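Local coordinates for protein phosphatase (Thermotoga maritima, PDB 1NF2) that probably acts as a magnesium-dependent phosphatase of the haloacid dehalogenase (HAD) superfamily, with its metal held by aspartates in a Rossmann-like core, at residues A[2-8]-A[208-214]; A[30-35]-A[263-267]. One frame throughout, in Å; residues are numbered along the deposited sequence.

Contact 1: A[2-8]-A[208-214]; sequences YRVFVFD and EIVVFGD. With MG (magnesium ion), chain F.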
loop_
_atom_site.group_PDB
_atom_site.type_symbol
_atom_site.label_atom_id
_atom_site.label_comp_id
_atom_site.label_asym_id
_atom_site.label_seq_id
_atom_site.Cartn_x
_atom_site.Cartn_y
_atom_site.Cartn_z
ATOM N N TYR A 2 16.156 -13.623 -13.439
ATOM C CA TYR A 2 15.182 -13.183 -12.451
ATOM C C TYR A 2 13.974 -14.098 -12.415
ATOM O O TYR A 2 13.491 -14.534 -13.460
ATOM C CB TYR A 2 14.760 -11.750 -12.781
ATOM C CG TYR A 2 15.892 -10.788 -12.578
ATOM C CD1 TYR A 2 16.165 -10.275 -11.306
ATOM C CD2 TYR A 2 16.759 -10.466 -13.621
ATOM C CE1 TYR A 2 17.273 -9.473 -11.075
ATOM C CE2 TYR A 2 17.876 -9.659 -13.400
ATOM C CZ TYR A 2 18.126 -9.169 -12.119
ATOM O OH TYR A 2 19.240 -8.402 -11.862
ATOM N N ARG A 3 13.484 -14.389 -11.211
ATOM C CA ARG A 3 12.330 -15.276 -11.050
ATOM C C ARG A 3 11.221 -14.686 -10.182
ATOM O O ARG A 3 10.175 -15.308 -10.008
ATOM C CB ARG A 3 12.771 -16.609 -10.440
ATOM C CG ARG A 3 13.852 -17.326 -11.223
ATOM C CD ARG A 3 14.228 -18.648 -10.568
ATOM N NE ARG A 3 15.189 -19.409 -11.361
ATOM C CZ ARG A 3 16.429 -19.010 -11.628
ATOM N NH1 ARG A 3 16.864 -17.849 -11.164
ATOM N NH2 ARG A 3 17.235 -19.774 -12.355
ATOM N N VAL A 4 11.452 -13.493 -9.641
ATOM C CA VAL A 4 10.471 -12.835 -8.777
ATOM C C VAL A 4 10.279 -11.407 -9.274
ATOM O O VAL A 4 11.236 -10.655 -9.411
ATOM C CB VAL A 4 10.955 -12.834 -7.306
ATOM C CG1 VAL A 4 9.929 -12.136 -6.396
ATOM C CG2 VAL A 4 11.178 -14.274 -6.854
ATOM N N PHE A 5 9.031 -11.050 -9.540
ATOM C CA PHE A 5 8.698 -9.745 -10.089
ATOM C C PHE A 5 7.735 -8.958 -9.194
ATOM O O PHE A 5 6.571 -9.315 -9.050
ATOM C CB PHE A 5 8.111 -9.969 -11.489
ATOM C CG PHE A 5 9.024 -10.757 -12.402
ATOM C CD1 PHE A 5 10.068 -10.126 -13.082
ATOM C CD2 PHE A 5 8.889 -12.137 -12.519
ATOM C CE1 PHE A 5 10.970 -10.859 -13.860
ATOM C CE2 PHE A 5 9.785 -12.882 -13.294
ATOM C CZ PHE A 5 10.830 -12.242 -13.964
ATOM N N VAL A 6 8.236 -7.885 -8.593
ATOM C CA VAL A 6 7.426 -7.068 -7.690
ATOM C C VAL A 6 6.954 -5.774 -8.360
ATOM O O VAL A 6 7.752 -5.019 -8.906
ATOM C CB VAL A 6 8.227 -6.737 -6.412
ATOM C CG1 VAL A 6 7.339 -5.978 -5.418
ATOM C CG2 VAL A 6 8.746 -8.038 -5.784
ATOM N N PHE A 7 5.655 -5.515 -8.296
ATOM C CA PHE A 7 5.084 -4.335 -8.935
ATOM C C PHE A 7 4.232 -3.468 -8.011
ATOM O O PHE A 7 3.322 -3.967 -7.347
ATOM C CB PHE A 7 4.165 -4.748 -10.096
ATOM C CG PHE A 7 4.792 -5.675 -11.095
ATOM C CD1 PHE A 7 5.601 -5.181 -12.114
ATOM C CD2 PHE A 7 4.537 -7.044 -11.043
ATOM C CE1 PHE A 7 6.148 -6.040 -13.079
ATOM C CE2 PHE A 7 5.081 -7.913 -12.004
ATOM C CZ PHE A 7 5.886 -7.407 -13.022
ATOM N N ASP A 8 4.508 -2.171 -7.972
ATOM C CA ASP A 8 3.661 -1.277 -7.190
ATOM C C ASP A 8 2.479 -1.125 -8.153
ATOM O O ASP A 8 2.628 -1.377 -9.357
ATOM C CB ASP A 8 4.345 0.079 -6.974
ATOM C CG ASP A 8 3.536 1.021 -6.076
ATOM O OD1 ASP A 8 4.027 2.134 -5.780
ATOM O OD2 ASP A 8 2.416 0.661 -5.663
ATOM N N GLU A 208 17.534 -12.608 -7.649
ATOM C CA GLU A 208 16.507 -13.027 -8.591
ATOM C C GLU A 208 15.232 -12.181 -8.516
ATOM O O GLU A 208 14.208 -12.541 -9.097
ATOM C CB GLU A 208 16.162 -14.493 -8.335
ATOM C CG GLU A 208 16.003 -14.811 -6.865
ATOM C CD GLU A 208 15.458 -16.203 -6.613
ATOM O OE1 GLU A 208 15.822 -17.134 -7.364
ATOM O OE2 GLU A 208 14.671 -16.366 -5.655
ATOM N N ILE A 209 15.304 -11.049 -7.823
ATOM C CA ILE A 209 14.143 -10.178 -7.651
ATOM C C ILE A 209 14.235 -8.840 -8.369
ATOM O O ILE A 209 15.258 -8.167 -8.303
ATOM C CB ILE A 209 13.906 -9.867 -6.158
ATOM C CG1 ILE A 209 13.787 -11.171 -5.363
ATOM C CG2 ILE A 209 12.640 -9.041 -5.993
ATOM C CD1 ILE A 209 13.556 -10.964 -3.880
ATOM N N VAL A 210 13.152 -8.465 -9.047
ATOM C CA VAL A 210 13.074 -7.179 -9.733
ATOM C C VAL A 210 11.887 -6.419 -9.130
ATOM O O VAL A 210 10.851 -7.019 -8.858
ATOM C CB VAL A 210 12.783 -7.336 -11.247
ATOM C CG1 VAL A 210 12.926 -5.988 -11.950
ATOM C CG2 VAL A 210 13.712 -8.342 -11.849
ATOM N N VAL A 211 12.041 -5.113 -8.918
ATOM C CA VAL A 211 10.948 -4.300 -8.380
ATOM C C VAL A 211 10.720 -3.084 -9.275
ATOM O O VAL A 211 11.672 -2.453 -9.737
ATOM C CB VAL A 211 11.238 -3.790 -6.929
ATOM C CG1 VAL A 211 11.348 -4.961 -5.977
ATOM C CG2 VAL A 211 12.516 -2.997 -6.899
ATOM N N PHE A 212 9.452 -2.791 -9.545
ATOM C CA PHE A 212 9.072 -1.629 -10.344
ATOM C C PHE A 212 8.367 -0.683 -9.378
ATOM O O PHE A 212 7.469 -1.103 -8.650
ATOM C CB PHE A 212 8.084 -2.019 -11.461
ATOM C CG PHE A 212 8.692 -2.831 -12.579
ATOM C CD1 PHE A 212 8.986 -2.241 -13.802
ATOM C CD2 PHE A 212 8.936 -4.183 -12.418
ATOM C CE1 PHE A 212 9.516 -2.991 -14.855
ATOM C CE2 PHE A 212 9.469 -4.944 -13.465
ATOM C CZ PHE A 212 9.756 -4.341 -14.685
ATOM N N GLY A 213 8.774 0.581 -9.377
ATOM C CA GLY A 213 8.154 1.546 -8.495
ATOM C C GLY A 213 8.233 2.968 -9.019
ATOM O O GLY A 213 8.811 3.228 -10.078
ATOM N N ASP A 214 7.637 3.889 -8.271
ATOM C CA ASP A 214 7.625 5.295 -8.633
ATOM C C ASP A 214 7.658 6.165 -7.374
ATOM O O ASP A 214 7.900 7.374 -7.453
ATOM C CB ASP A 214 6.345 5.614 -9.402
ATOM C CG ASP A 214 5.124 5.681 -8.489
ATOM O OD1 ASP A 214 4.186 6.447 -8.805
ATOM O OD2 ASP A 214 5.097 4.969 -7.456
HETATM MG MG MG F . 2.758 4.229 -6.276
#

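Contact 2: A[30-35]-A[263-267]; sequences KLSRKC and TDCLD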
loop_
_atom_site.group_PDB
_atom_site.type_symbol
_atom_site.label_atom_id
_atom_site.label_comp_id
_atom_site.label_asym_id
_atom_site.label_seq_id
_atom_site.Cartn_x
_atom_site.Cartn_y
_atom_site.Cartn_z
ATOM N N LYS A 30 2.150 -14.244 -18.749
ATOM C CA LYS A 30 3.212 -15.140 -19.195
ATOM C C LYS A 30 4.205 -15.467 -18.071
ATOM O O LYS A 30 4.636 -16.616 -17.925
ATOM C CB LYS A 30 3.940 -14.521 -20.393
ATOM C CG LYS A 30 3.075 -14.418 -21.642
ATOM C CD LYS A 30 3.735 -13.560 -22.712
ATOM C CE LYS A 30 5.105 -14.099 -23.085
ATOM N NZ LYS A 30 5.793 -13.222 -24.076
ATOM N N LEU A 31 4.564 -14.462 -17.276
ATOM C CA LEU A 31 5.491 -14.670 -16.170
ATOM C C LEU A 31 4.890 -15.538 -15.074
ATOM O O LEU A 31 5.557 -16.433 -14.551
ATOM C CB LEU A 31 5.903 -13.334 -15.545
ATOM C CG LEU A 31 6.879 -12.431 -16.293
ATOM C CD1 LEU A 31 7.120 -11.170 -15.466
ATOM C CD2 LEU A 31 8.184 -13.172 -16.528
ATOM N N SER A 32 3.633 -15.263 -14.726
ATOM C CA SER A 32 2.940 -15.985 -13.662
ATOM C C SER A 32 3.017 -17.493 -13.829
ATOM O O SER A 32 2.771 -18.248 -12.886
ATOM C CB SER A 32 1.479 -15.557 -13.593
ATOM O OG SER A 32 0.733 -16.162 -14.627
ATOM N N ARG A 33 3.339 -17.931 -15.040
ATOM C CA ARG A 33 3.476 -19.350 -15.311
ATOM C C ARG A 33 4.914 -19.707 -14.968
ATOM O O ARG A 33 5.854 -19.195 -15.580
ATOM C CB ARG A 33 3.190 -19.646 -16.784
ATOM C CG ARG A 33 3.414 -21.093 -17.185
ATOM C CD ARG A 33 2.555 -22.056 -16.383
ATOM N NE ARG A 33 2.743 -23.435 -16.829
ATOM C CZ ARG A 33 2.103 -24.480 -16.315
ATOM N NH1 ARG A 33 1.226 -24.308 -15.333
ATOM N NH2 ARG A 33 2.336 -25.700 -16.786
ATOM N N LYS A 34 5.074 -20.570 -13.972
ATOM C CA LYS A 34 6.389 -21.003 -13.510
ATOM C C LYS A 34 7.100 -19.994 -12.599
ATOM O O LYS A 34 7.906 -20.397 -11.760
ATOM C CB LYS A 34 7.300 -21.354 -14.701
ATOM C CG LYS A 34 8.774 -21.514 -14.330
ATOM C CD LYS A 34 9.637 -21.939 -15.514
ATOM C CE LYS A 34 9.669 -23.453 -15.693
ATOM N NZ LYS A 34 8.317 -24.050 -15.882
ATOM N N CYS A 35 6.810 -18.699 -12.753
ATOM C CA CYS A 35 7.462 -17.670 -11.929
ATOM C C CYS A 35 6.565 -16.940 -10.912
ATOM O O CYS A 35 5.340 -16.997 -10.985
ATOM C CB CYS A 35 8.171 -16.644 -12.824
ATOM S SG CYS A 35 9.769 -17.215 -13.504
ATOM N N THR A 263 15.084 -13.670 -17.826
ATOM C CA THR A 263 14.204 -14.377 -16.933
ATOM C C THR A 263 14.017 -15.847 -17.231
ATOM O O THR A 263 14.082 -16.279 -18.386
ATOM C CB THR A 263 12.819 -13.731 -16.949
ATOM O OG1 THR A 263 11.881 -14.600 -16.313
ATOM C CG2 THR A 263 12.368 -13.493 -18.372
ATOM N N ASP A 264 13.787 -16.612 -16.171
ATOM C CA ASP A 264 13.512 -18.028 -16.307
ATOM C C ASP A 264 12.097 -18.015 -16.869
ATOM O O ASP A 264 11.722 -17.068 -17.558
ATOM C CB ASP A 264 13.551 -18.716 -14.939
ATOM C CG ASP A 264 14.761 -19.613 -14.772
ATOM O OD1 ASP A 264 15.896 -19.124 -14.942
ATOM O OD2 ASP A 264 14.575 -20.810 -14.466
ATOM N N CYS A 265 11.298 -19.025 -16.541
ATOM C CA CYS A 265 9.931 -19.116 -17.057
ATOM C C CYS A 265 9.909 -18.783 -18.556
ATOM O O CYS A 265 10.925 -18.371 -19.118
ATOM C CB CYS A 265 8.982 -18.187 -16.281
ATOM S SG CYS A 265 9.706 -16.721 -15.476
ATOM N N LEU A 266 8.770 -18.979 -19.210
ATOM C CA LEU A 266 8.713 -18.771 -20.650
ATOM C C LEU A 266 9.822 -19.554 -21.359
ATOM O O LEU A 266 10.006 -19.433 -22.575
ATOM C CB LEU A 266 8.909 -17.272 -20.925
ATOM C CG LEU A 266 8.172 -16.252 -20.069
ATOM C CD1 LEU A 266 8.597 -14.839 -20.466
ATOM C CD2 LEU A 266 6.691 -16.440 -20.238
ATOM N N ASP A 267 10.552 -20.356 -20.585
ATOM C CA ASP A 267 11.660 -21.158 -21.093
ATOM C C ASP A 267 12.808 -20.257 -21.543
ATOM O O ASP A 267 13.397 -20.463 -22.604
ATOM C CB ASP A 267 11.197 -22.039 -22.255
ATOM C CG ASP A 267 10.264 -23.149 -21.812
ATOM O OD1 ASP A 267 9.809 -23.918 -22.685
ATOM O OD2 ASP A 267 9.989 -23.256 -20.595
#

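Contact 1: A[2-8]-A[208-214]
Phe7 and Phe212 lie side by side where strands 4-8 and 209-213 run parallel in the centre of the Rossmann-like sheet of the HAD core. Their rings point the same way, with planes 25° apart and centroids separated by 5.1 Å, so they are slid past one another and barely overlap. The two residues are paired across the ladder and therefore emerge on one face of the sheet, where Val254 of helix 253-258 meets them; in both, CG stands anti to the carbonyl carbon, which makes the rings lean the same way. Phe5 and Val210 share this face.

On the other face, Val4 lies beside Ile209 and Val6 beside Val211, their branches aligned; Val6 CB rests 3.6 Å from Val211 CG1. Leu195 of helix 191-202 touches Val6 and Val211, so the strand pair is sandwiched between helices.

The backbone ladder holds this register, its straightest bond running from Val6 N to Val210 O (2.8 Å, 172° at the hydrogen). Where the ladder begins, Glu208 O accepts two N-H groups, those of Arg3 and Val4, that of Arg3 on a lone pair. The Arg3 guanidinium passes Glu208 OE1 beyond salt-bridge range and instead pairs with Asp264.

At the C-terminal ends the two strands deliver the metal ligands. Asp8 and Asp214 cross at about a right angle, their carboxylate planes 72° apart, and Asp10 completes the protein side of the site. Lys191 forms a salt bridge with Asp8 OD2, while Asp8 OD1 binds the magnesium ion at 2.5 Å and Asp214 OD2 at 2.7 Å.

Contact 2: A[30-35]-A[263-267]
Cys35 and Cys265 point at each other and are joined by a disulfide, SG to SG 2.0 Å, which fastens the turn after helix 22-31 to the C-terminal tail. The bridge is twisted to a chi3 of -90°, close to the relaxed value for a disulfide. The two halves are less alike: Cys35 carries its sulfur anti to the carbonyl carbon (chi1 -78°), whereas the chi1 of Cys265, 26°, falls away from the staggered positions. On the turn side, a backbone hydrogen bond from Cys35 N to Leu31 O (3.2 Å) ties the half-cystine back to the helix.

Other side chains gather around the bridge. The aliphatic part of Lys34 runs alongside the Cys265 backbone, its CG 3.8 Å from Cys265 CA; with CG anti to the backbone N the chain first extends over the tail and then bends at its last two torsions. Arg33 contributes its carbonyl, O lying 3.4 Å from Cys265 CB. From helix 22-31, Leu31 sends its CD2 branch to SG of Cys265, at 4.0 Å, and crosses Thr263 obliquely, while Phe5 of the neighbouring strand packs against Leu31, Cys35 and Thr263.

Farther along the tail, Leu266 meets Lys30 at about a right angle. Its CD2 methyl lies against Lys30, close to both its CB and its carbonyl oxygen.

Within the tail, Thr263 OG1 donates to Asp264 O (2.8 Å) from above the carbonyl plane, not along a lone pair. The whole is a long-range disulfide that ties an irregular C-terminal tail to the helix-to-strand turn of the HAD core.

Overall arrangement
From the N terminus, the chain enters at once into the central strand 4-8, passes through helix 22-31 and reaches the turn at 30-35 before strand 36-40. It then adds further strands to the core sheet, builds the second sheet, and returns as strand 209-213, where contact 1 closes a loop of about 200 residues. Contact 2 closes a longer one when the tail at 263-267 comes back to 30-35. The two loops cross, since their segments alternate along the sequence. With about 14 Å between centres, residues of 2-8 touch both segments of contact 2. Contact 1 thus joins core strands up to the metal site, and contact 2 ties the C-terminal tail to the turn between helix 22-31 and strand 36-40.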